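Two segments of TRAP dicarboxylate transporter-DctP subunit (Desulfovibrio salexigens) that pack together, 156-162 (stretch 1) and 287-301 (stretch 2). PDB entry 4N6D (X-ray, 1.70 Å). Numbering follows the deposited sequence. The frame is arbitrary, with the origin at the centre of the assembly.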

# COMPACT_ATOMS: atom_id res chain seq x y z
N VAL A 156 -19.78 11.33 -11.61
CA VAL A 156 -20.94 10.65 -12.16
C VAL A 156 -20.75 9.15 -11.94
O VAL A 156 -19.62 8.64 -11.98
CB VAL A 156 -21.09 10.98 -13.67
CG1 VAL A 156 -22.10 10.07 -14.36
CG2 VAL A 156 -21.45 12.44 -13.86
N PRO A 157 -21.83 8.42 -11.67
CA PRO A 157 -21.63 7.01 -11.30
C PRO A 157 -20.97 6.16 -12.39
O PRO A 157 -21.35 6.27 -13.56
CB PRO A 157 -23.06 6.48 -11.08
CG PRO A 157 -23.94 7.67 -11.03
CD PRO A 157 -23.25 8.81 -11.66
N VAL A 158 -19.99 5.36 -12.00
CA VAL A 158 -19.45 4.31 -12.87
C VAL A 158 -20.07 3.00 -12.40
O VAL A 158 -19.64 2.44 -11.39
CB VAL A 158 -17.92 4.27 -12.83
CG1 VAL A 158 -17.40 3.09 -13.59
CG2 VAL A 158 -17.36 5.57 -13.40
N ARG A 159 -21.08 2.53 -13.12
CA ARG A 159 -21.77 1.30 -12.72
C ARG A 159 -21.36 0.11 -13.56
O ARG A 159 -21.61 -1.04 -13.18
CB ARG A 159 -23.28 1.52 -12.81
CG ARG A 159 -23.74 2.72 -12.01
CD ARG A 159 -25.23 2.76 -11.88
NE ARG A 159 -25.63 3.96 -11.15
CZ ARG A 159 -25.63 4.07 -9.83
NH1 ARG A 159 -26.01 5.21 -9.28
NH2 ARG A 159 -25.27 3.06 -9.06
N ASN A 160 -20.72 0.37 -14.69
CA ASN A 160 -20.24 -0.70 -15.56
C ASN A 160 -19.07 -0.23 -16.40
O ASN A 160 -18.64 0.93 -16.33
CB ASN A 160 -21.38 -1.18 -16.46
CG ASN A 160 -21.98 -0.06 -17.28
OD1 ASN A 160 -21.25 0.76 -17.85
ND2 ASN A 160 -23.31 0.01 -17.32
N LEU A 161 -18.53 -1.14 -17.20
CA LEU A 161 -17.35 -0.79 -17.97
C LEU A 161 -17.61 0.22 -19.07
O LEU A 161 -16.71 0.96 -19.45
CB LEU A 161 -16.75 -2.05 -18.59
CG LEU A 161 -15.95 -2.88 -17.61
CD1 LEU A 161 -15.48 -4.13 -18.33
CD2 LEU A 161 -14.76 -2.11 -17.04
N ASP A 162 -18.83 0.25 -19.58
CA ASP A 162 -19.16 1.22 -20.62
C ASP A 162 -19.04 2.63 -20.05
O ASP A 162 -18.64 3.55 -20.76
CB ASP A 162 -20.55 0.96 -21.19
CG ASP A 162 -20.87 1.85 -22.38
OD1 ASP A 162 -20.18 1.74 -23.42
OD2 ASP A 162 -21.83 2.65 -22.27
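Stretch 2 287-301: IEMIKMSDADMQAIK

How does stretch 2 begin its path along stretch 1? It enters as a strand that includes Glu-288, Met-289 and Ile-290, and its side chains alternate: the CA-to-CB bonds of Glu-288 and Ile-290 point toward stretch 1, while Met-289 makes no contact. Glu-288, extended with chi1 and chi2 both t, meets the guanidinium of Arg-159 end on. Arg-159 NH2 donates to Glu-288 OE2 at 2.9 Å and Arg-159 NH1 to Glu-288 OE1 at 3.2 Å, both nearly straight, so the salt bridge is two-pronged, with OE2 near the plane of the guanidinium. The CA-to-CB bond of Arg-159 points away from stretch 2, yet its long side chain brings the charged end back to the carboxylate.

What does Ile-290 rest against? It fills the space between the salt bridge and the backbone of stretch 1. Its CD1 lies 3.6 Å from Arg-159 NH2, over one face of the guanidinium, and 3.9 Å from Pro-157 CB, while Ile-290 CG2 approaches Val-158 O at 3.6 Å. The same side chain thus touches three successive residues of stretch 1, which has no regular helix or strand here.

How do the two stretches stay together on the way from the strand to the helix? The CA-to-CB bond of Lys-291 points away from stretch 1, but its carbonyl takes part through water 1, which donates to Lys-291 O and to Arg-159 O, each at 2.8 Å. Met-292 follows, its CA 5.6 Å from Asn-160 CA; its CG lies 3.8 Å from Arg-159 O and its SD 4.0 Å from Asn-160 C. As residue numbers rise in stretch 2 from Glu-288 to Asp-296, the partners advance from Arg-159 and Pro-157 to Leu-161, so the two stretches run broadly in the same direction. Water 2 adds a second bridge, accepting from Ser-293 N at 2.9 Å and donating to Arg-159 O at 2.7 Å and Asp-296 OD2 at 2.6 Å.

What does the start of the helix offer to stretch 1? Ser-293 caps it, with Ser-293 OG accepting from Asp-296 N at 3.0 Å. The CA-to-CB bond of Asp-296 points toward stretch 1, and its OD2 accepts from Leu-161 N at 3.1 Å, joining the helix directly to the other backbone. One turn further on, Ala-299 CB packs against Leu-161 CD1 at 3.7 Å, and Ile-300 CG1 against Leu-161 CD2 at 3.8 Å. Leu-161 therefore combines a polar backbone contact with an apolar side-chain contact on the same helix.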

# COMPACT_ATOMS: atom_id res chain seq x y z
N ILE A 287 -22.77 9.93 -0.17
CA ILE A 287 -22.08 9.21 -1.20
C ILE A 287 -22.72 7.84 -1.37
O ILE A 287 -23.38 7.33 -0.46
CB ILE A 287 -20.56 9.07 -0.90
CG1 ILE A 287 -20.33 8.30 0.40
CG2 ILE A 287 -19.90 10.44 -0.83
CD1 ILE A 287 -18.97 7.64 0.49
N GLU A 288 -22.51 7.26 -2.55
CA GLU A 288 -23.05 5.94 -2.86
C GLU A 288 -21.90 5.00 -3.19
O GLU A 288 -21.02 5.34 -3.97
CB GLU A 288 -24.01 6.01 -4.06
CG GLU A 288 -24.57 4.65 -4.44
CD GLU A 288 -25.41 4.67 -5.70
OE1 GLU A 288 -25.77 5.77 -6.18
OE2 GLU A 288 -25.71 3.56 -6.22
N MET A 289 -21.93 3.82 -2.59
CA MET A 289 -20.96 2.77 -2.88
C MET A 289 -21.50 1.87 -3.98
O MET A 289 -22.63 1.39 -3.91
CB MET A 289 -20.68 1.93 -1.63
CG MET A 289 -20.33 2.73 -0.40
SD MET A 289 -18.87 3.78 -0.60
CE MET A 289 -17.61 2.56 -1.02
N ILE A 290 -20.68 1.63 -4.99
CA ILE A 290 -21.08 0.86 -6.15
C ILE A 290 -20.14 -0.33 -6.37
O ILE A 290 -18.94 -0.22 -6.17
CB ILE A 290 -21.04 1.73 -7.40
CG1 ILE A 290 -22.01 2.90 -7.25
CG2 ILE A 290 -21.39 0.90 -8.64
CD1 ILE A 290 -21.87 3.96 -8.32
N LYS A 291 -20.70 -1.48 -6.76
CA LYS A 291 -19.92 -2.61 -7.24
C LYS A 291 -20.31 -2.91 -8.67
O LYS A 291 -21.49 -2.89 -9.01
CB LYS A 291 -20.17 -3.86 -6.39
CG LYS A 291 -19.63 -3.78 -4.97
CD LYS A 291 -19.95 -5.07 -4.20
CE LYS A 291 -19.40 -5.07 -2.77
NZ LYS A 291 -19.98 -4.00 -1.92
N MET A 292 -19.33 -3.19 -9.51
CA MET A 292 -19.62 -3.63 -10.87
C MET A 292 -20.03 -5.10 -10.88
O MET A 292 -19.79 -5.83 -9.92
CB MET A 292 -18.42 -3.39 -11.78
CG MET A 292 -18.08 -1.89 -11.96
SD MET A 292 -16.97 -1.69 -13.36
CE MET A 292 -15.57 -0.99 -12.54
N SER A 293 -20.64 -5.53 -11.98
CA SER A 293 -21.08 -6.92 -12.10
C SER A 293 -19.91 -7.88 -12.11
O SER A 293 -18.78 -7.51 -12.40
CB SER A 293 -21.84 -7.11 -13.41
OG SER A 293 -20.96 -6.96 -14.50
N ASP A 294 -20.19 -9.15 -11.81
CA ASP A 294 -19.16 -10.16 -11.84
C ASP A 294 -18.56 -10.24 -13.24
O ASP A 294 -17.36 -10.44 -13.39
CB ASP A 294 -19.74 -11.52 -11.45
CG ASP A 294 -20.13 -11.60 -9.97
OD1 ASP A 294 -19.70 -10.73 -9.18
OD2 ASP A 294 -20.86 -12.55 -9.60
N ALA A 295 -19.40 -10.12 -14.26
CA ALA A 295 -18.90 -10.21 -15.62
C ALA A 295 -17.93 -9.07 -15.91
O ALA A 295 -16.90 -9.28 -16.55
CB ALA A 295 -20.03 -10.23 -16.60
N ASP A 296 -18.24 -7.87 -15.45
CA ASP A 296 -17.35 -6.73 -15.66
C ASP A 296 -16.04 -6.93 -14.89
O ASP A 296 -14.96 -6.60 -15.39
CB ASP A 296 -18.03 -5.43 -15.22
CG ASP A 296 -18.97 -4.84 -16.27
OD1 ASP A 296 -19.09 -5.42 -17.37
OD2 ASP A 296 -19.58 -3.78 -16.00
N MET A 297 -16.13 -7.48 -13.68
CA MET A 297 -14.91 -7.71 -12.90
C MET A 297 -14.00 -8.73 -13.60
O MET A 297 -12.78 -8.60 -13.58
CB MET A 297 -15.24 -8.16 -11.47
CG MET A 297 -15.94 -7.09 -10.62
SD MET A 297 -14.85 -5.70 -10.26
CE MET A 297 -13.89 -6.37 -8.91
N GLN A 298 -14.58 -9.74 -14.23
CA GLN A 298 -13.77 -10.71 -14.97
C GLN A 298 -13.16 -10.08 -16.22
O GLN A 298 -12.05 -10.39 -16.58
CB GLN A 298 -14.61 -11.92 -15.36
CG GLN A 298 -13.81 -13.03 -16.04
CD GLN A 298 -12.66 -13.54 -15.19
OE1 GLN A 298 -12.85 -13.85 -14.01
NE2 GLN A 298 -11.48 -13.60 -15.76
N ALA A 299 -13.90 -9.20 -16.88
CA ALA A 299 -13.35 -8.49 -18.03
C ALA A 299 -12.15 -7.65 -17.61
O ALA A 299 -11.13 -7.61 -18.32
CB ALA A 299 -14.40 -7.64 -18.72
N ILE A 300 -12.25 -6.99 -16.47
CA ILE A 300 -11.13 -6.21 -15.96
C ILE A 300 -9.92 -7.10 -15.74
O ILE A 300 -8.81 -6.73 -16.12
CB ILE A 300 -11.47 -5.48 -14.66
CG1 ILE A 300 -12.50 -4.39 -14.95
CG2 ILE A 300 -10.20 -4.88 -14.03
CD1 ILE A 300 -13.11 -3.77 -13.71
N LYS A 301 -10.11 -8.29 -15.17
CA LYS A 301 -9.00 -9.23 -14.98
C LYS A 301 -8.36 -9.62 -16.31
O LYS A 301 -7.13 -9.63 -16.45
CB LYS A 301 -9.48 -10.52 -14.33
CG LYS A 301 -9.77 -10.46 -12.84
CD LYS A 301 -9.79 -11.88 -12.24
CE LYS A 301 -8.48 -12.64 -12.52
NZ LYS A 301 -8.37 -14.01 -11.89
O HOH W 1 -23.09 -1.60 -10.91
O HOH W 2 -21.29 -3.61 -14.01